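Local coordinates for sigma-c capsid protein (Avian reovirus, PDB 2VRS) that attaches the virion to host cells as the trimeric outer-capsid fibre of avian reovirus and induces apoptosis, at residues C[97-102]-C[120-125]; C[161-166]-C[188-193]; C[165-170]-C[196-201]. One frame throughout, in Å; residues are numbered along the deposited sequence.

Interaction 1. Residues C[97-102]-C[120-125]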
loop_
_atom_site.group_PDB
_atom_site.type_symbol
_atom_site.label_atom_id
_atom_site.label_comp_id
_atom_site.label_asym_id
_atom_site.label_seq_id
_atom_site.Cartn_x
_atom_site.Cartn_y
_atom_site.Cartn_z
ATOM N N ASP C 97 15.348 35.086 11.505
ATOM C CA ASP C 97 15.091 35.537 10.149
ATOM C C ASP C 97 14.053 34.620 9.468
ATOM O O ASP C 97 13.715 33.549 9.979
ATOM C CB ASP C 97 16.435 35.526 9.428
ATOM C CG ASP C 97 16.484 36.433 8.239
ATOM O OD1 ASP C 97 15.471 37.101 7.902
ATOM O OD2 ASP C 97 17.579 36.468 7.637
ATOM N N THR C 98 13.526 35.060 8.335
ATOM C CA THR C 98 12.641 34.226 7.516
ATOM C C THR C 98 13.278 34.078 6.115
ATOM O O THR C 98 14.174 34.847 5.737
ATOM C CB THR C 98 11.244 34.839 7.363
ATOM O OG1 THR C 98 11.359 36.134 6.773
ATOM C CG2 THR C 98 10.525 34.998 8.713
ATOM N N ILE C 99 12.842 33.070 5.361
ATOM C CA ILE C 99 13.390 32.857 4.038
ATOM C C ILE C 99 12.298 32.314 3.175
ATOM O O ILE C 99 11.541 31.431 3.586
ATOM C CB ILE C 99 14.670 31.953 4.040
ATOM C CG1 ILE C 99 15.339 31.934 2.630
ATOM C CG2 ILE C 99 14.347 30.547 4.558
ATOM C CD1 ILE C 99 16.776 31.431 2.651
ATOM N N ASP C 100 12.183 32.902 1.989
ATOM C CA ASP C 100 11.176 32.529 1.016
ATOM C C ASP C 100 11.631 31.348 0.190
ATOM O O ASP C 100 12.626 31.423 -0.557
ATOM C CB ASP C 100 10.891 33.715 0.096
ATOM C CG ASP C 100 9.979 34.750 0.748
ATOM O OD1 ASP C 100 9.292 34.446 1.768
ATOM O OD2 ASP C 100 9.951 35.884 0.231
ATOM N N MET C 101 10.897 30.252 0.330
ATOM C CA MET C 101 11.196 29.024 -0.410
ATOM C C MET C 101 10.276 28.833 -1.595
ATOM O O MET C 101 9.051 28.940 -1.493
ATOM C CB MET C 101 11.034 27.785 0.508
ATOM C CG MET C 101 11.867 27.831 1.790
ATOM S SD MET C 101 13.654 28.073 1.554
ATOM C CE MET C 101 14.069 26.443 0.865
ATOM N N THR C 102 10.868 28.509 -2.745
ATOM C CA THR C 102 10.091 28.015 -3.863
ATOM C C THR C 102 9.950 26.496 -3.728
ATOM O O THR C 102 10.945 25.761 -3.637
ATOM C CB THR C 102 10.812 28.380 -5.173
ATOM O OG1 THR C 102 10.847 29.819 -5.247
ATOM C CG2 THR C 102 10.122 27.797 -6.395
ATOM N N GLY C 120 17.313 34.556 -1.824
ATOM C CA GLY C 120 17.584 35.261 -0.588
ATOM C C GLY C 120 18.326 34.386 0.396
ATOM O O GLY C 120 18.899 33.343 0.054
ATOM N N ASN C 121 18.325 34.814 1.646
ATOM C CA ASN C 121 19.248 34.246 2.591
ATOM C C ASN C 121 18.655 34.249 3.969
ATOM O O ASN C 121 17.548 34.756 4.180
ATOM C CB ASN C 121 20.520 35.061 2.610
ATOM C CG ASN C 121 20.258 36.515 2.932
ATOM O OD1 ASN C 121 20.329 36.904 4.093
ATOM N ND2 ASN C 121 19.918 37.319 1.921
ATOM N N LEU C 122 19.404 33.655 4.884
ATOM C CA LEU C 122 18.954 33.525 6.253
ATOM C C LEU C 122 20.136 33.845 7.131
ATOM O O LEU C 122 21.224 33.277 6.975
ATOM C CB LEU C 122 18.466 32.077 6.470
ATOM C CG LEU C 122 17.694 31.736 7.729
ATOM C CD1 LEU C 122 16.280 32.264 7.645
ATOM C CD2 LEU C 122 17.689 30.200 7.912
ATOM N N THR C 123 19.963 34.809 8.034
ATOM C CA THR C 123 21.025 35.136 8.966
ATOM C C THR C 123 20.917 34.185 10.149
ATOM O O THR C 123 19.825 33.987 10.683
ATOM C CB THR C 123 20.878 36.590 9.465
ATOM O OG1 THR C 123 21.157 37.455 8.366
ATOM C CG2 THR C 123 21.849 36.865 10.617
ATOM N N VAL C 124 22.044 33.565 10.490
ATOM C CA VAL C 124 22.111 32.591 11.584
ATOM C C VAL C 124 23.085 33.130 12.608
ATOM O O VAL C 124 23.937 33.965 12.289
ATOM C CB VAL C 124 22.546 31.157 11.119
ATOM C CG1 VAL C 124 21.468 30.543 10.207
ATOM C CG2 VAL C 124 23.912 31.172 10.434
ATOM N N THR C 125 22.946 32.663 13.844
ATOM C CA THR C 125 23.798 33.142 14.934
ATOM C C THR C 125 24.490 32.032 15.703
ATOM O O THR C 125 25.268 32.301 16.609
ATOM C CB THR C 125 22.997 34.013 15.909
ATOM O OG1 THR C 125 21.919 33.252 16.452
ATOM C CG2 THR C 125 22.410 35.220 15.191
HETATM O O HOH W 1 19.322 37.819 6.241
HETATM O O HOH W 2 15.818 36.681 4.647
#
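Asp97 and Thr123 form the one direct hydrogen bond between residues 97-102 and 120-125. The backbone N of Thr123 donates to Asp97 OD2 at 2.9 Å, and with an N-H...O angle of 163° the bond is nearly straight. It uses the anti lone pair of OD2, the one away from OD1. With CG anti to the backbone N (chi1 -157°), the carboxylate lies on the side of strand 121-124. OD1 takes the backbone N-H of Thr98 from above the carboxylate plane, so each oxygen holds one backbone amide.

Two waters extend the contact. One donates to Asp97 OD2 and to Asn121 OD1 and accepts from Thr123 OG1. The other can bridge Thr98 O and Asn121 O, two acceptors 3.7 Å apart, though it has more acceptors nearby than protons to give.

Ile99 and Leu122 make the apolar part. Leu122 CD1 lies 3.7 Å from Asp97 CB and 4.0 Å from Ile99 CB, and the side chains of Leu122 and Ile99 cross at about a right angle. Ile99 CD1 reaches the backbone of Asn121, 3.6 Å from its C atom.

Further out, Ser95 OG binds both Asp97 N and Thr123 O. Asn121 OD1 has its main partner in Asn199 ND2, and Leu122 pairs through its backbone with Ile200. The two strands run roughly antiparallel, at 154°, near one end of the beta-barrel of the C-terminal domain. The carboxylate thus satisfies backbone amides where no backbone ladder joins the strands, and these two bonds would be expected to favour the charged form of Asp97.

Interaction 2. Residues C[161-166]-C[188-193]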
loop_
_atom_site.group_PDB
_atom_site.type_symbol
_atom_site.label_atom_id
_atom_site.label_comp_id
_atom_site.label_asym_id
_atom_site.label_seq_id
_atom_site.Cartn_x
_atom_site.Cartn_y
_atom_site.Cartn_z
ATOM N N VAL C 161 15.496 14.730 6.526
ATOM C CA VAL C 161 15.375 15.884 5.656
ATOM C C VAL C 161 16.817 16.145 5.173
ATOM O O VAL C 161 17.742 16.203 5.972
ATOM C CB VAL C 161 14.838 17.150 6.417
ATOM C CG1 VAL C 161 14.916 18.387 5.524
ATOM C CG2 VAL C 161 13.401 16.969 6.972
ATOM N N ASP C 162 17.005 16.349 3.861
ATOM C CA ASP C 162 18.321 16.736 3.334
ATOM C C ASP C 162 18.374 18.250 3.145
ATOM O O ASP C 162 17.461 18.830 2.577
ATOM C CB ASP C 162 18.532 16.088 1.964
ATOM C CG ASP C 162 18.742 14.593 2.046
ATOM O OD1 ASP C 162 19.098 14.072 3.112
ATOM O OD2 ASP C 162 18.566 13.960 1.018
ATOM N N VAL C 163 19.451 18.884 3.588
ATOM C CA VAL C 163 19.566 20.319 3.455
ATOM C C VAL C 163 20.921 20.600 2.807
ATOM O O VAL C 163 21.903 19.873 3.054
ATOM C CB VAL C 163 19.459 20.996 4.842
ATOM C CG1 VAL C 163 19.794 22.458 4.785
ATOM C CG2 VAL C 163 18.032 20.817 5.382
ATOM N N SER C 164 20.956 21.644 1.983
ATOM C CA SER C 164 22.236 22.162 1.475
ATOM C C SER C 164 22.152 23.693 1.410
ATOM O O SER C 164 21.063 24.249 1.318
ATOM C CB SER C 164 22.547 21.553 0.095
ATOM O OG SER C 164 21.895 22.247 -0.942
ATOM N N PHE C 165 23.292 24.372 1.526
ATOM C CA PHE C 165 23.276 25.838 1.374
ATOM C C PHE C 165 24.703 26.285 1.125
ATOM O O PHE C 165 25.672 25.526 1.363
ATOM C CB PHE C 165 22.732 26.495 2.652
ATOM C CG PHE C 165 23.390 26.006 3.927
ATOM C CD1 PHE C 165 24.595 26.568 4.386
ATOM C CD2 PHE C 165 22.823 24.960 4.653
ATOM C CE1 PHE C 165 25.222 26.094 5.551
ATOM C CE2 PHE C 165 23.430 24.493 5.817
ATOM C CZ PHE C 165 24.627 25.059 6.279
ATOM N N THR C 166 24.820 27.567 0.745
ATOM C CA THR C 166 26.127 28.193 0.580
ATOM C C THR C 166 26.406 29.079 1.810
ATOM O O THR C 166 25.528 29.843 2.251
ATOM C CB THR C 166 26.136 29.028 -0.694
ATOM O OG1 THR C 166 25.876 28.167 -1.804
ATOM C CG2 THR C 166 27.503 29.709 -0.895
ATOM N N ILE C 188 12.393 21.786 10.930
ATOM C CA ILE C 188 13.633 21.074 10.691
ATOM C C ILE C 188 14.788 21.696 11.487
ATOM O O ILE C 188 14.810 22.911 11.711
ATOM C CB ILE C 188 13.959 21.017 9.187
ATOM C CG1 ILE C 188 14.304 22.393 8.637
ATOM C CG2 ILE C 188 12.767 20.351 8.455
ATOM C CD1 ILE C 188 14.780 22.361 7.171
ATOM N N THR C 189 15.731 20.850 11.893
ATOM C CA THR C 189 16.912 21.267 12.657
ATOM C C THR C 189 18.157 20.852 11.864
ATOM O O THR C 189 18.277 19.689 11.444
ATOM C CB THR C 189 16.918 20.539 14.007
ATOM O OG1 THR C 189 15.754 20.932 14.759
ATOM C CG2 THR C 189 18.202 20.866 14.770
ATOM N N PHE C 190 19.080 21.784 11.650
ATOM C CA PHE C 190 20.276 21.472 10.877
ATOM C C PHE C 190 21.495 22.325 11.227
ATOM O O PHE C 190 21.346 23.448 11.732
ATOM C CB PHE C 190 19.956 21.494 9.362
ATOM C CG PHE C 190 19.490 22.834 8.830
ATOM C CD1 PHE C 190 18.136 23.154 8.767
ATOM C CD2 PHE C 190 20.423 23.765 8.320
ATOM C CE1 PHE C 190 17.717 24.388 8.246
ATOM C CE2 PHE C 190 20.001 25.000 7.825
ATOM C CZ PHE C 190 18.655 25.303 7.766
ATOM N N PRO C 191 22.707 21.772 11.001
ATOM C CA PRO C 191 23.937 22.513 11.221
ATOM C C PRO C 191 24.014 23.671 10.248
ATOM O O PRO C 191 23.569 23.548 9.089
ATOM C CB PRO C 191 25.043 21.489 10.860
ATOM C CG PRO C 191 24.386 20.169 10.909
ATOM C CD PRO C 191 22.978 20.401 10.488
ATOM N N THR C 192 24.591 24.779 10.710
ATOM C CA THR C 192 24.769 25.977 9.892
ATOM C C THR C 192 26.145 26.089 9.215
ATOM O O THR C 192 26.361 27.018 8.413
ATOM C CB THR C 192 24.606 27.235 10.744
ATOM O OG1 THR C 192 25.633 27.233 11.754
ATOM C CG2 THR C 192 23.201 27.308 11.371
ATOM N N GLY C 193 27.054 25.160 9.523
ATOM C CA GLY C 193 28.367 25.111 8.869
ATOM C C GLY C 193 29.427 25.991 9.525
ATOM O O GLY C 193 30.478 26.236 8.929
#
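Strand 161-166 faces strand 188-191 across the interior of the C-terminal beta-barrel, with axes 8.6 Å apart at 47° and no hydrogen bond between them. Val161, Val163 and Phe165 point inward from one strand, Ile188 and Phe190 from the other. Val163 and Phe165 pair through their backbones with Tyr174 and His172, which bind a zinc ion.

Val161 CG2 touches Ile188 CG2 at 3.7 Å, the two side chains crossing at about a right angle. Val163 splits its branches. CG2 reaches Ile188 CD1, while CG1 sits over one face of the Phe190 ring, offset toward the rim. This is a CH-pi contact, 3.9 Å from CG1 to the ring centroid.

Both phenylalanines place CG between the backbone N and the carbonyl carbon (chi1 50° for Phe165, 62° for Phe190), which sends both rings into the core. Phe165 CE2 comes within 4.0 Å of Phe190 CD2. Val129 and Ala176 also pack on Phe190, and Leu203 on Val163.

At the barrel end, the tip of the Phe165 ring meets backbone carbonyls where strand 185-191 gives way to a loop. Thr192 O also accepts from Arg167 NH1. Pro191 O, buried without a hydrogen-bond partner, lies at the edge of the Phe165 ring, 3.4 Å from CZ.

Interaction 3. Residues C[165-170]-C[196-201]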
loop_
_atom_site.group_PDB
_atom_site.type_symbol
_atom_site.label_atom_id
_atom_site.label_comp_id
_atom_site.label_asym_id
_atom_site.label_seq_id
_atom_site.Cartn_x
_atom_site.Cartn_y
_atom_site.Cartn_z
ATOM N N PHE C 165 23.292 24.372 1.526
ATOM C CA PHE C 165 23.276 25.838 1.374
ATOM C C PHE C 165 24.703 26.285 1.125
ATOM O O PHE C 165 25.672 25.526 1.363
ATOM C CB PHE C 165 22.732 26.495 2.652
ATOM C CG PHE C 165 23.390 26.006 3.927
ATOM C CD1 PHE C 165 24.595 26.568 4.386
ATOM C CD2 PHE C 165 22.823 24.960 4.653
ATOM C CE1 PHE C 165 25.222 26.094 5.551
ATOM C CE2 PHE C 165 23.430 24.493 5.817
ATOM C CZ PHE C 165 24.627 25.059 6.279
ATOM N N THR C 166 24.820 27.567 0.745
ATOM C CA THR C 166 26.127 28.193 0.580
ATOM C C THR C 166 26.406 29.079 1.810
ATOM O O THR C 166 25.528 29.843 2.251
ATOM C CB THR C 166 26.136 29.028 -0.694
ATOM O OG1 THR C 166 25.876 28.167 -1.804
ATOM C CG2 THR C 166 27.503 29.709 -0.895
ATOM N N ARG C 167 27.618 28.945 2.350
ATOM C CA ARG C 167 28.140 29.770 3.442
ATOM C C ARG C 167 29.618 30.060 3.143
ATOM O O ARG C 167 30.415 29.126 2.966
ATOM C CB ARG C 167 28.037 29.043 4.779
ATOM C CG ARG C 167 28.585 29.829 5.974
ATOM C CD ARG C 167 28.575 28.993 7.237
ATOM N NE ARG C 167 29.175 29.722 8.355
ATOM C CZ ARG C 167 28.620 29.937 9.546
ATOM N NH1 ARG C 167 27.410 29.469 9.844
ATOM N NH2 ARG C 167 29.301 30.616 10.462
ATOM N N ASP C 168 29.950 31.344 3.064
ATOM C CA ASP C 168 31.295 31.802 2.664
ATOM C C ASP C 168 31.738 31.144 1.367
ATOM O O ASP C 168 32.770 30.462 1.317
ATOM C CB ASP C 168 32.321 31.519 3.772
ATOM C CG ASP C 168 31.944 32.158 5.102
ATOM O OD1 ASP C 168 31.332 33.256 5.111
ATOM O OD2 ASP C 168 32.275 31.554 6.149
ATOM N N SER C 169 30.923 31.311 0.332
ATOM C CA SER C 169 31.244 30.813 -1.005
ATOM C C SER C 169 31.637 29.318 -1.080
ATOM O O SER C 169 32.329 28.903 -2.006
ATOM C CB SER C 169 32.313 31.719 -1.659
ATOM O OG SER C 169 31.876 33.081 -1.703
ATOM N N ALA C 170 31.178 28.513 -0.118
ATOM C CA ALA C 170 31.325 27.048 -0.183
ATOM C C ALA C 170 29.968 26.407 0.145
ATOM O O ALA C 170 29.298 26.888 1.064
ATOM C CB ALA C 170 32.372 26.573 0.812
ATOM N N GLY C 196 28.794 31.639 15.318
ATOM C CA GLY C 196 28.626 33.081 15.281
ATOM C C GLY C 196 27.659 33.579 14.228
ATOM O O GLY C 196 27.005 32.776 13.542
ATOM N N THR C 197 27.550 34.906 14.125
ATOM C CA THR C 197 26.676 35.550 13.137
ATOM C C THR C 197 27.244 35.320 11.741
ATOM O O THR C 197 28.449 35.467 11.506
ATOM C CB THR C 197 26.446 37.064 13.435
ATOM O OG1 THR C 197 25.644 37.202 14.622
ATOM C CG2 THR C 197 25.704 37.759 12.287
ATOM N N ALA C 198 26.361 34.932 10.824
ATOM C CA ALA C 198 26.757 34.574 9.475
ATOM C C ALA C 198 25.513 34.494 8.642
ATOM O O ALA C 198 24.397 34.561 9.161
ATOM C CB ALA C 198 27.478 33.246 9.466
ATOM N N ASN C 199 25.708 34.387 7.338
ATOM C CA ASN C 199 24.614 34.359 6.399
ATOM C C ASN C 199 24.753 33.100 5.561
ATOM O O ASN C 199 25.846 32.775 5.092
ATOM C CB ASN C 199 24.675 35.611 5.509
ATOM C CG ASN C 199 23.426 35.813 4.690
ATOM O OD1 ASN C 199 23.453 35.689 3.462
ATOM N ND2 ASN C 199 22.314 36.123 5.365
ATOM N N ILE C 200 23.644 32.378 5.425
ATOM C CA ILE C 200 23.569 31.251 4.505
ATOM C C ILE C 200 22.545 31.555 3.406
ATOM O O ILE C 200 21.532 32.220 3.631
ATOM C CB ILE C 200 23.293 29.894 5.276
ATOM C CG1 ILE C 200 21.870 29.870 5.845
ATOM C CG2 ILE C 200 24.356 29.658 6.373
ATOM C CD1 ILE C 200 21.426 28.516 6.423
ATOM N N ARG C 201 22.827 31.113 2.191
ATOM C CA ARG C 201 21.938 31.418 1.082
ATOM C C ARG C 201 21.852 30.199 0.198
ATOM O O ARG C 201 22.516 29.185 0.466
ATOM C CB ARG C 201 22.457 32.640 0.290
ATOM C CG ARG C 201 23.838 32.398 -0.342
ATOM C CD ARG C 201 24.351 33.586 -1.178
ATOM N NE ARG C 201 25.759 33.404 -1.529
ATOM C CZ ARG C 201 26.208 32.966 -2.692
ATOM N NH1 ARG C 201 25.355 32.667 -3.674
ATOM N NH2 ARG C 201 27.523 32.851 -2.871
HETATM O O HOH W 3 26.900 30.381 12.469
HETATM O O HOH W 4 28.503 34.649 6.573
HETATM O O HOH W 5 28.237 33.488 4.024
HETATM O O HOH W 6 28.480 33.210 0.313
#
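Thr166 and Arg201 form an antiparallel hydrogen-bonded pair, joining strands 159-167 and 198-210 of the barrel. Thr166 N donates to Arg201 O at 2.8 Å, and Arg201 N to Thr166 O at 3.0 Å. The CA of Ile200 makes a further C-H...O contact with Thr166 O.

Apolar contacts lie on the inner side. Ile200 CD1 stands over one face of the Phe165 ring, 4.2 Å from its centroid, and Ile200 CB and CG2 touch Phe165 CD1.

Two arginines lay guanidinium faces on methyl groups, each offset toward the rim. Ala198 CB sits over one face of the Arg167 guanidinium, 3.4 Å from NH2. Arg167 reaches it with CG anti to the backbone N (chi1 179°) and the chain extended to NE. Thr166 CG2 lies over one face of the Arg201 guanidinium, 3.7 Å from NH2.

Three waters bridge polar atoms of the two segments. One joins Arg167 NH1 to Gly196 O, another Asp168 N to Asn199 O, and a third Ser169 N to Arg201 NE. Arg167 through Ala170 form a type I' turn, the hairpin tip at this barrel end. The Arg167 guanidinium therefore has a methyl on one face, water and the Thr192 carbonyl at NH1 and a weak acceptor, Asp195 O, at NH2, which suits a buried arginine that probably remains charged.

How the interactions relate
All three interactions lie in the C-terminal domain and belong to one antiparallel sheet, curled into a barrel. Their centres are 11 to 12 Å apart. Interaction 1 closes in the chain before the other two open, and interactions 2 and 3 start from strand 159-167, sharing Phe165 and Thr166. Strand 198-210 lies between strands 121-124 and 159-167 in the sheet, so it connects interaction 1 to interaction 3. Interaction 2 supplies the interior, where Phe190 CE2 meets Ile200 CD1 at 4.0 Å. Together they join wall, core and end loops of the globular domain of the cell-attachment fibre, at the end of the subunit opposite the coiled-coil helix.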